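Local coordinates for protein eukaryotic translation initiation factor 2A (PDB 3WJ9) that probably directs initiator methionyl-tRNA to 40S ribosomal subunits in a codon-dependent manner, early in the translation of a small number of specific mRNAs, at residues W222-V231 and S240-T248; L265-D273 and I285-K293. All coordinates share one frame; numbering follows the deposited sequence.

Both contacts are beta hairpins in successive blades of the beta-propeller that makes up this part of the factor. Contact 1 (222-231 with 240-248) pairs strands 228-233 and 242-247 and closes before contact 2 opens. Contact 2 (265-273 with 285-293) pairs strands 271-276 and 283-287, the first two of the next blade, in WD repeat 2. Their centres lie about 18 Å apart, yet the blades touch: Asn-241 packs on Ile-271 and Asn-243 approaches Ile-285, while Trp-276, on the same strand as Ile-271, receives Leu-230 and Tyr-245. The centre of contact 1 is about 16 Å from the chain centre and that of contact 2 about 22 Å.

Contact 1. Residues W222-V231 and S240-T248; sequences WNALGTSLLV and SNKNYYGET
Leu-230 and Tyr-245 face each other as a non-hydrogen-bonded pair of an antiparallel hairpin, and the leucine lays its CD2 methyl over one face of the tyrosine ring. This CH-pi contact puts Leu-230 CD2 4.0 Å from the ring centroid of Tyr-245, offset toward the rim. With CG anti to the backbone N (chi1 -162°), the Tyr-245 ring reaches over the partner strand: its edge borders the carbonyl oxygen of Leu-229, and its OH comes up to CB of Ser-228. The hydroxyl of Ser-228 is hydrogen-bonded to Asn-299. On the other side of the sheet, Val-231 CB meets Tyr-244 CB at 4.1 Å, while the tyrosine ring leads off to meet Phe-212.

Backbone bonds fix this pairing. Gly-246 N donates to Leu-229 O (2.7 Å), and the return bond from Leu-229 N to Gly-246 O is weak. Val-231 N donates to Tyr-244 O at 2.9 Å, and Tyr-244 N to Val-231 O completes the pair. At the far end Thr-248 OG1 lies 3.4 Å from Trp-222 CH2, at the edge of the indole, one face of which is covered by CB of Leu-229. The turn between Trp-222 and the strand is held from within: Ser-228 N donates to a lone pair of Asn-223 OD1 (3.2 Å), in the plane of that carbonyl.

Outward, Asn-223 and Ser-228 rest on Trp-276 of strand 271-276, whereas Leu-229 and Val-231 pack on Phe-220 of their own sheet. The hairpin is thus fastened through its main chain, which leaves its side chains to meet the neighbouring blades: Tyr-245, with Leu-230, packs on Trp-276 of the following blade, and the Tyr-244 ring meets Phe-212 of the preceding one.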
loop_
_atom_site.group_PDB
_atom_site.type_symbol
_atom_site.label_atom_id
_atom_site.label_comp_id
_atom_site.label_asym_id
_atom_site.label_seq_id
_atom_site.Cartn_x
_atom_site.Cartn_y
_atom_site.Cartn_z
ATOM N N TRP A 222 5.999 8.822 3.613
ATOM C CA TRP A 222 7.399 8.869 3.202
ATOM C C TRP A 222 7.506 8.696 1.686
ATOM O O TRP A 222 6.577 8.201 1.046
ATOM C CB TRP A 222 8.219 7.784 3.911
ATOM C CG TRP A 222 8.652 8.120 5.313
ATOM C CD1 TRP A 222 8.034 7.754 6.474
ATOM C CD2 TRP A 222 9.808 8.874 5.698
ATOM N NE1 TRP A 222 8.729 8.238 7.556
ATOM C CE2 TRP A 222 9.824 8.932 7.106
ATOM C CE3 TRP A 222 10.833 9.509 4.991
ATOM C CZ2 TRP A 222 10.816 9.597 7.818
ATOM C CZ3 TRP A 222 11.815 10.175 5.698
ATOM C CH2 TRP A 222 11.802 10.211 7.096
ATOM N N ASN A 223 8.632 9.111 1.113
ATOM C CA ASN A 223 8.904 8.841 -0.295
ATOM C C ASN A 223 9.927 7.717 -0.428
ATOM O O ASN A 223 10.547 7.328 0.563
ATOM C CB ASN A 223 9.385 10.107 -1.015
ATOM C CG ASN A 223 10.493 10.829 -0.270
ATOM O OD1 ASN A 223 10.496 10.891 0.957
ATOM N ND2 ASN A 223 11.444 11.382 -1.016
ATOM N N ALA A 224 10.086 7.196 -1.645
ATOM C CA ALA A 224 10.994 6.079 -1.918
ATOM C C ALA A 224 12.364 6.307 -1.292
ATOM O O ALA A 224 12.970 5.389 -0.739
ATOM C CB ALA A 224 11.129 5.861 -3.417
ATOM N N LEU A 225 12.842 7.541 -1.381
ATOM C CA LEU A 225 14.028 7.953 -0.649
ATOM C C LEU A 225 13.597 8.445 0.726
ATOM O O LEU A 225 12.868 9.426 0.840
ATOM C CB LEU A 225 14.786 9.038 -1.415
ATOM C CG LEU A 225 15.162 8.640 -2.845
ATOM C CD1 LEU A 225 15.874 9.772 -3.570
ATOM C CD2 LEU A 225 16.012 7.377 -2.841
ATOM N N GLY A 226 14.037 7.754 1.773
ATOM C CA GLY A 226 13.613 8.074 3.125
ATOM C C GLY A 226 14.178 9.376 3.658
ATOM O O GLY A 226 14.824 9.400 4.706
ATOM N N THR A 227 13.914 10.466 2.947
ATOM C CA THR A 227 14.440 11.771 3.325
ATOM C C THR A 227 13.324 12.736 3.710
ATOM O O THR A 227 13.424 13.448 4.710
ATOM C CB THR A 227 15.271 12.388 2.184
ATOM O OG1 THR A 227 14.433 12.608 1.044
ATOM C CG2 THR A 227 16.411 11.461 1.796
ATOM N N SER A 228 12.259 12.754 2.914
ATOM C CA SER A 228 11.158 13.687 3.127
ATOM C C SER A 228 9.903 12.972 3.616
ATOM O O SER A 228 9.755 11.770 3.415
ATOM C CB SER A 228 10.866 14.450 1.838
ATOM O OG SER A 228 12.000 15.190 1.421
ATOM N N LEU A 229 8.993 13.704 4.253
ATOM C CA LEU A 229 7.828 13.062 4.857
ATOM C C LEU A 229 6.597 13.960 4.968
ATOM O O LEU A 229 6.595 14.942 5.715
ATOM C CB LEU A 229 8.194 12.539 6.245
ATOM C CG LEU A 229 7.029 12.054 7.104
ATOM C CD1 LEU A 229 6.389 10.809 6.508
ATOM C CD2 LEU A 229 7.511 11.802 8.513
ATOM N N LEU A 230 5.546 13.595 4.240
ATOM C CA LEU A 230 4.271 14.304 4.299
ATOM C C LEU A 230 3.456 13.893 5.523
ATOM O O LEU A 230 3.414 12.717 5.889
ATOM C CB LEU A 230 3.458 14.046 3.032
ATOM C CG LEU A 230 3.996 14.619 1.722
ATOM C CD1 LEU A 230 3.138 14.168 0.556
ATOM C CD2 LEU A 230 4.052 16.133 1.784
ATOM N N VAL A 231 2.806 14.872 6.148
ATOM C CA VAL A 231 1.990 14.635 7.335
ATOM C C VAL A 231 0.596 15.233 7.146
ATOM O O VAL A 231 0.458 16.366 6.691
ATOM C CB VAL A 231 2.644 15.235 8.598
ATOM C CG1 VAL A 231 1.850 14.862 9.838
ATOM C CG2 VAL A 231 4.089 14.765 8.731
ATOM N N SER A 240 -12.516 19.646 10.682
ATOM C CA SER A 240 -11.448 20.209 9.856
ATOM C C SER A 240 -10.343 19.203 9.530
ATOM O O SER A 240 -10.259 18.131 10.127
ATOM C CB SER A 240 -10.842 21.442 10.535
ATOM O OG SER A 240 -11.834 22.414 10.811
ATOM N N ASN A 241 -9.637 19.505 8.453
ATOM C CA ASN A 241 -8.496 18.738 8.025
ATOM C C ASN A 241 -7.454 19.714 7.521
ATOM O O ASN A 241 -7.771 20.640 6.778
ATOM C CB ASN A 241 -8.906 17.761 6.921
ATOM C CG ASN A 241 -7.723 17.230 6.138
ATOM O OD1 ASN A 241 -6.577 17.338 6.571
ATOM N ND2 ASN A 241 -7.997 16.651 4.976
ATOM N N LYS A 242 -6.209 19.499 7.911
ATOM C CA LYS A 242 -5.103 20.280 7.362
ATOM C C LYS A 242 -3.867 19.411 7.099
ATOM O O LYS A 242 -3.669 18.383 7.742
ATOM C CB LYS A 242 -4.757 21.450 8.294
ATOM C CG LYS A 242 -3.609 22.313 7.786
ATOM C CD LYS A 242 -3.385 23.570 8.597
ATOM C CE LYS A 242 -2.431 24.509 7.865
ATOM N NZ LYS A 242 -3.100 25.726 7.327
ATOM N N ASN A 243 -3.051 19.840 6.140
ATOM C CA ASN A 243 -1.912 19.075 5.647
ATOM C C ASN A 243 -0.566 19.694 6.041
ATOM O O ASN A 243 -0.350 20.888 5.845
ATOM C CB ASN A 243 -2.011 18.964 4.124
ATOM C CG ASN A 243 -1.039 17.963 3.542
ATOM O OD1 ASN A 243 -0.737 16.942 4.157
ATOM N ND2 ASN A 243 -0.545 18.250 2.344
ATOM N N TYR A 244 0.337 18.883 6.594
ATOM C CA TYR A 244 1.659 19.367 7.010
ATOM C C TYR A 244 2.802 18.637 6.304
ATOM O O TYR A 244 2.577 17.695 5.545
ATOM C CB TYR A 244 1.827 19.233 8.526
ATOM C CG TYR A 244 0.736 19.908 9.320
ATOM C CD1 TYR A 244 0.742 21.284 9.521
ATOM C CD2 TYR A 244 -0.302 19.171 9.865
ATOM C CE1 TYR A 244 -0.260 21.902 10.245
ATOM C CE2 TYR A 244 -1.305 19.780 10.588
ATOM C CZ TYR A 244 -1.281 21.143 10.776
ATOM O OH TYR A 244 -2.283 21.747 11.499
ATOM N N TYR A 245 4.030 19.079 6.564
ATOM C CA TYR A 245 5.213 18.508 5.927
ATOM C C TYR A 245 6.383 18.447 6.909
ATOM O O TYR A 245 6.642 19.402 7.638
ATOM C CB TYR A 245 5.600 19.332 4.692
ATOM C CG TYR A 245 6.530 18.640 3.710
ATOM C CD1 TYR A 245 6.834 17.290 3.829
ATOM C CD2 TYR A 245 7.097 19.344 2.655
ATOM C CE1 TYR A 245 7.679 16.663 2.930
ATOM C CE2 TYR A 245 7.939 18.727 1.753
ATOM C CZ TYR A 245 8.227 17.389 1.894
ATOM O OH TYR A 245 9.067 16.782 0.991
ATOM N N GLY A 246 7.079 17.313 6.927
ATOM C CA GLY A 246 8.276 17.145 7.733
ATOM C C GLY A 246 9.416 16.625 6.876
ATOM O O GLY A 246 9.221 15.729 6.059
ATOM N N GLU A 247 10.609 17.179 7.060
ATOM C CA GLU A 247 11.728 16.862 6.180
ATOM C C GLU A 247 13.013 16.574 6.950
ATOM O O GLU A 247 13.746 17.494 7.306
ATOM C CB GLU A 247 11.954 18.013 5.197
ATOM C CG GLU A 247 12.587 17.607 3.882
ATOM C CD GLU A 247 12.445 18.682 2.822
ATOM O OE1 GLU A 247 11.534 19.528 2.954
ATOM O OE2 GLU A 247 13.241 18.683 1.861
ATOM N N THR A 248 13.284 15.295 7.195
ATOM C CA THR A 248 14.483 14.886 7.920
ATOM C C THR A 248 15.520 14.273 6.986
ATOM O O THR A 248 16.007 13.168 7.224
ATOM C CB THR A 248 14.157 13.872 9.027
ATOM O OG1 THR A 248 13.860 12.598 8.443
ATOM C CG2 THR A 248 12.962 14.343 9.825
#

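Contact 2. Residues L265-D273 and I285-K293; sequences LDREGPIHD and IVYGYMPAK
Arg-267 grips Tyr-289 twice, through its backbone and its ring. NE of Arg-267 donates to the carbonyl O of Tyr-289 (2.7 Å), while the guanidinium lies over the tyrosine ring in a cation-pi contact, with Arg-267 CZ 4.2 Å from the centroid of Tyr-289 and the two planes inclined by 46°. The carbonyl O of Pro-291 stands over the other face of the guanidinium. A second side chain bonds to the loop at His-272, whose NE2 donates to Gly-288 O at 2.9 Å, close to the imidazole plane.

Main-chain bonds carry the pairing on from there. Gly-288 N donates to Pro-270 O, and Val-286 N to Asp-273 O at 3.1 Å. His-272 and Asp-273 both face Val-286, a classic beta bulge that shifts the register by one residue; Asp-273 N donates to a lone pair of Val-286 O (3.2 Å), and Asp-273 OD2 is hydrogen-bonded to Leu-315 N.

Packing fills in around the bonds. CG of Arg-267 is anti to the backbone N (chi1 -169°) and the chain runs extended to NE, crossing Gly-288, while its CB touches Tyr-287 CE2 at 3.8 Å. Ile-271 sets CG1 against Tyr-287 CB and CG2 against Ile-285 CG2 (3.6 Å). The selenium of Met-290, a selenomethionine, lies obliquely 4.4 Å from the centroid of the His-272 ring. An alanine in place of Arg-267 would probably leave Tyr-289 O without this donor and one face of the Tyr-289 ring without its cation, the ring less held.

Pro-309 of strand 303-310 backs both Arg-267 and Pro-291. In this WD repeat Arg-267, from the lead-in, and His-272, on the first strand of the blade, thus hold the loop 288-291, with its cis peptide before Pro-291, together with the backbone bond from Gly-288 to Pro-270.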
loop_
_atom_site.group_PDB
_atom_site.type_symbol
_atom_site.label_atom_id
_atom_site.label_comp_id
_atom_site.label_asym_id
_atom_site.label_seq_id
_atom_site.Cartn_x
_atom_site.Cartn_y
_atom_site.Cartn_z
ATOM N N LEU A 265 -4.741 23.649 -1.098
ATOM C CA LEU A 265 -5.182 24.754 -0.255
ATOM C C LEU A 265 -5.817 25.866 -1.083
ATOM O O LEU A 265 -6.583 26.675 -0.560
ATOM C CB LEU A 265 -4.007 25.299 0.567
ATOM C CG LEU A 265 -2.688 25.568 -0.161
ATOM C CD1 LEU A 265 -2.602 27.001 -0.670
ATOM C CD2 LEU A 265 -1.515 25.249 0.754
ATOM N N ASP A 266 -5.500 25.891 -2.376
ATOM C CA ASP A 266 -6.033 26.895 -3.297
ATOM C C ASP A 266 -7.554 26.836 -3.383
ATOM O O ASP A 266 -8.208 27.806 -3.770
ATOM C CB ASP A 266 -5.435 26.716 -4.696
ATOM C CG ASP A 266 -3.933 26.905 -4.719
ATOM O OD1 ASP A 266 -3.417 27.643 -3.856
ATOM O OD2 ASP A 266 -3.270 26.325 -5.606
ATOM N N ARG A 267 -8.104 25.682 -3.028
ATOM C CA ARG A 267 -9.542 25.472 -3.031
ATOM C C ARG A 267 -9.969 24.945 -1.666
ATOM O O ARG A 267 -9.450 23.931 -1.201
ATOM C CB ARG A 267 -9.926 24.495 -4.141
ATOM C CG ARG A 267 -11.412 24.375 -4.423
ATOM C CD ARG A 267 -11.639 23.362 -5.532
ATOM N NE ARG A 267 -12.964 23.482 -6.129
ATOM C CZ ARG A 267 -13.259 24.313 -7.123
ATOM N NH1 ARG A 267 -12.321 25.101 -7.630
ATOM N NH2 ARG A 267 -14.491 24.356 -7.607
ATOM N N GLU A 268 -10.899 25.639 -1.016
ATOM C CA GLU A 268 -11.343 25.228 0.313
ATOM C C GLU A 268 -12.138 23.932 0.216
ATOM O O GLU A 268 -13.008 23.787 -0.637
ATOM C CB GLU A 268 -12.181 26.319 0.992
ATOM C CG GLU A 268 -13.257 25.765 1.929
ATOM C CD GLU A 268 -13.996 26.845 2.697
ATOM O OE1 GLU A 268 -15.194 27.067 2.426
ATOM O OE2 GLU A 268 -13.380 27.462 3.591
ATOM N N GLY A 269 -11.830 22.988 1.097
ATOM C CA GLY A 269 -12.483 21.693 1.081
ATOM C C GLY A 269 -11.500 20.572 1.350
ATOM O O GLY A 269 -10.325 20.828 1.609
ATOM N N PRO A 270 -11.976 19.319 1.281
ATOM C CA PRO A 270 -11.160 18.145 1.605
ATOM C C PRO A 270 -10.102 17.834 0.553
ATOM O O PRO A 270 -10.280 18.160 -0.619
ATOM C CB PRO A 270 -12.190 17.017 1.664
ATOM C CG PRO A 270 -13.259 17.452 0.727
ATOM C CD PRO A 270 -13.345 18.945 0.885
ATOM N N ILE A 271 -9.007 17.212 0.980
ATOM C CA ILE A 271 -8.029 16.657 0.054
ATOM C C ILE A 271 -8.461 15.229 -0.264
ATOM O O ILE A 271 -8.726 14.442 0.643
ATOM C CB ILE A 271 -6.597 16.665 0.635
ATOM C CG1 ILE A 271 -6.084 18.099 0.803
ATOM C CG2 ILE A 271 -5.655 15.885 -0.256
ATOM C CD1 ILE A 271 -6.376 18.712 2.156
ATOM N N HIS A 272 -8.548 14.899 -1.549
ATOM C CA HIS A 272 -9.092 13.611 -1.969
ATOM C C HIS A 272 -8.009 12.544 -2.093
ATOM O O HIS A 272 -8.265 11.362 -1.876
ATOM C CB HIS A 272 -9.841 13.758 -3.299
ATOM C CG HIS A 272 -11.090 14.580 -3.204
ATOM N ND1 HIS A 272 -12.292 14.064 -2.769
ATOM C CD2 HIS A 272 -11.320 15.886 -3.480
ATOM C CE1 HIS A 272 -13.210 15.014 -2.786
ATOM N NE2 HIS A 272 -12.646 16.131 -3.213
ATOM N N ASP A 273 -6.796 12.967 -2.431
ATOM C CA ASP A 273 -5.692 12.030 -2.598
ATOM C C ASP A 273 -4.343 12.715 -2.404
ATOM O O ASP A 273 -4.158 13.865 -2.796
ATOM C CB ASP A 273 -5.756 11.383 -3.983
ATOM C CG ASP A 273 -5.246 9.956 -3.984
ATOM O OD1 ASP A 273 -4.390 9.628 -3.137
ATOM O OD2 ASP A 273 -5.708 9.160 -4.828
ATOM N N ILE A 285 -1.459 16.607 -5.446
ATOM C CA ILE A 285 -2.587 16.665 -4.522
ATOM C C ILE A 285 -3.911 16.872 -5.253
ATOM O O ILE A 285 -4.029 17.757 -6.097
ATOM C CB ILE A 285 -2.416 17.807 -3.490
ATOM C CG1 ILE A 285 -1.081 17.684 -2.753
ATOM C CG2 ILE A 285 -3.575 17.815 -2.506
ATOM C CD1 ILE A 285 -0.821 18.804 -1.776
ATOM N N VAL A 286 -4.900 16.047 -4.927
ATOM C CA VAL A 286 -6.265 16.256 -5.396
ATOM C C VAL A 286 -7.108 16.767 -4.232
ATOM O O VAL A 286 -7.342 16.047 -3.264
ATOM C CB VAL A 286 -6.882 14.971 -5.970
ATOM C CG1 VAL A 286 -8.303 15.232 -6.429
ATOM C CG2 VAL A 286 -6.042 14.453 -7.123
ATOM N N TYR A 287 -7.563 18.011 -4.332
ATOM C CA TYR A 287 -8.097 18.722 -3.175
ATOM C C TYR A 287 -9.328 19.575 -3.472
ATOM O O TYR A 287 -9.586 19.938 -4.620
ATOM C CB TYR A 287 -7.003 19.614 -2.584
ATOM C CG TYR A 287 -6.480 20.638 -3.567
ATOM C CD1 TYR A 287 -5.506 20.302 -4.499
ATOM C CD2 TYR A 287 -6.963 21.939 -3.565
ATOM C CE1 TYR A 287 -5.031 21.230 -5.401
ATOM C CE2 TYR A 287 -6.490 22.877 -4.464
ATOM C CZ TYR A 287 -5.525 22.515 -5.379
ATOM O OH TYR A 287 -5.047 23.441 -6.276
ATOM N N GLY A 288 -10.075 19.898 -2.419
ATOM C CA GLY A 288 -11.193 20.820 -2.514
ATOM C C GLY A 288 -12.493 20.183 -2.961
ATOM O O GLY A 288 -12.503 19.052 -3.450
ATOM N N TYR A 289 -13.595 20.908 -2.789
ATOM C CA TYR A 289 -14.889 20.436 -3.260
ATOM C C TYR A 289 -14.881 20.352 -4.782
ATOM O O TYR A 289 -14.289 21.195 -5.457
ATOM C CB TYR A 289 -16.022 21.349 -2.774
ATOM C CG TYR A 289 -15.963 22.763 -3.313
ATOM C CD1 TYR A 289 -16.593 23.101 -4.504
ATOM C CD2 TYR A 289 -15.284 23.760 -2.628
ATOM C CE1 TYR A 289 -16.539 24.388 -5.001
ATOM C CE2 TYR A 289 -15.226 25.052 -3.116
ATOM C CZ TYR A 289 -15.856 25.361 -4.303
ATOM O OH TYR A 289 -15.804 26.644 -4.798
HETATM N N MSE A 290 -15.561 19.344 -5.326
HETATM C CA MSE A 290 -15.561 19.062 -6.761
HETATM C C MSE A 290 -16.200 20.160 -7.557
HETATM O O MSE A 290 -17.128 20.811 -7.036
HETATM C CB MSE A 290 -16.375 17.799 -7.008
HETATM C CG MSE A 290 -16.078 16.736 -5.959
HETATM SE SE MSE A 290 -14.664 15.554 -6.646
HETATM C CE MSE A 290 -14.948 14.046 -5.414
ATOM N N PRO A 291 -15.739 20.408 -8.785
ATOM C CA PRO A 291 -14.695 19.619 -9.451
ATOM C C PRO A 291 -13.317 19.892 -8.862
ATOM O O PRO A 291 -12.894 21.042 -8.769
ATOM C CB PRO A 291 -14.785 20.082 -10.907
ATOM C CG PRO A 291 -15.315 21.466 -10.823
ATOM C CD PRO A 291 -16.283 21.451 -9.671
ATOM N N ALA A 292 -12.639 18.832 -8.441
ATOM C CA ALA A 292 -11.396 18.973 -7.701
ATOM C C ALA A 292 -10.253 19.426 -8.596
ATOM O O ALA A 292 -10.028 18.873 -9.672
ATOM C CB ALA A 292 -11.040 17.665 -7.013
ATOM N N LYS A 293 -9.537 20.448 -8.143
ATOM C CA LYS A 293 -8.340 20.898 -8.834
ATOM C C LYS A 293 -7.178 19.994 -8.425
ATOM O O LYS A 293 -7.278 19.261 -7.443
ATOM C CB LYS A 293 -8.042 22.366 -8.510
ATOM C CG LYS A 293 -6.992 22.986 -9.415
ATOM C CD LYS A 293 -6.508 24.335 -8.927
ATOM C CE LYS A 293 -7.538 25.425 -9.133
ATOM N NZ LYS A 293 -6.943 26.753 -8.822
#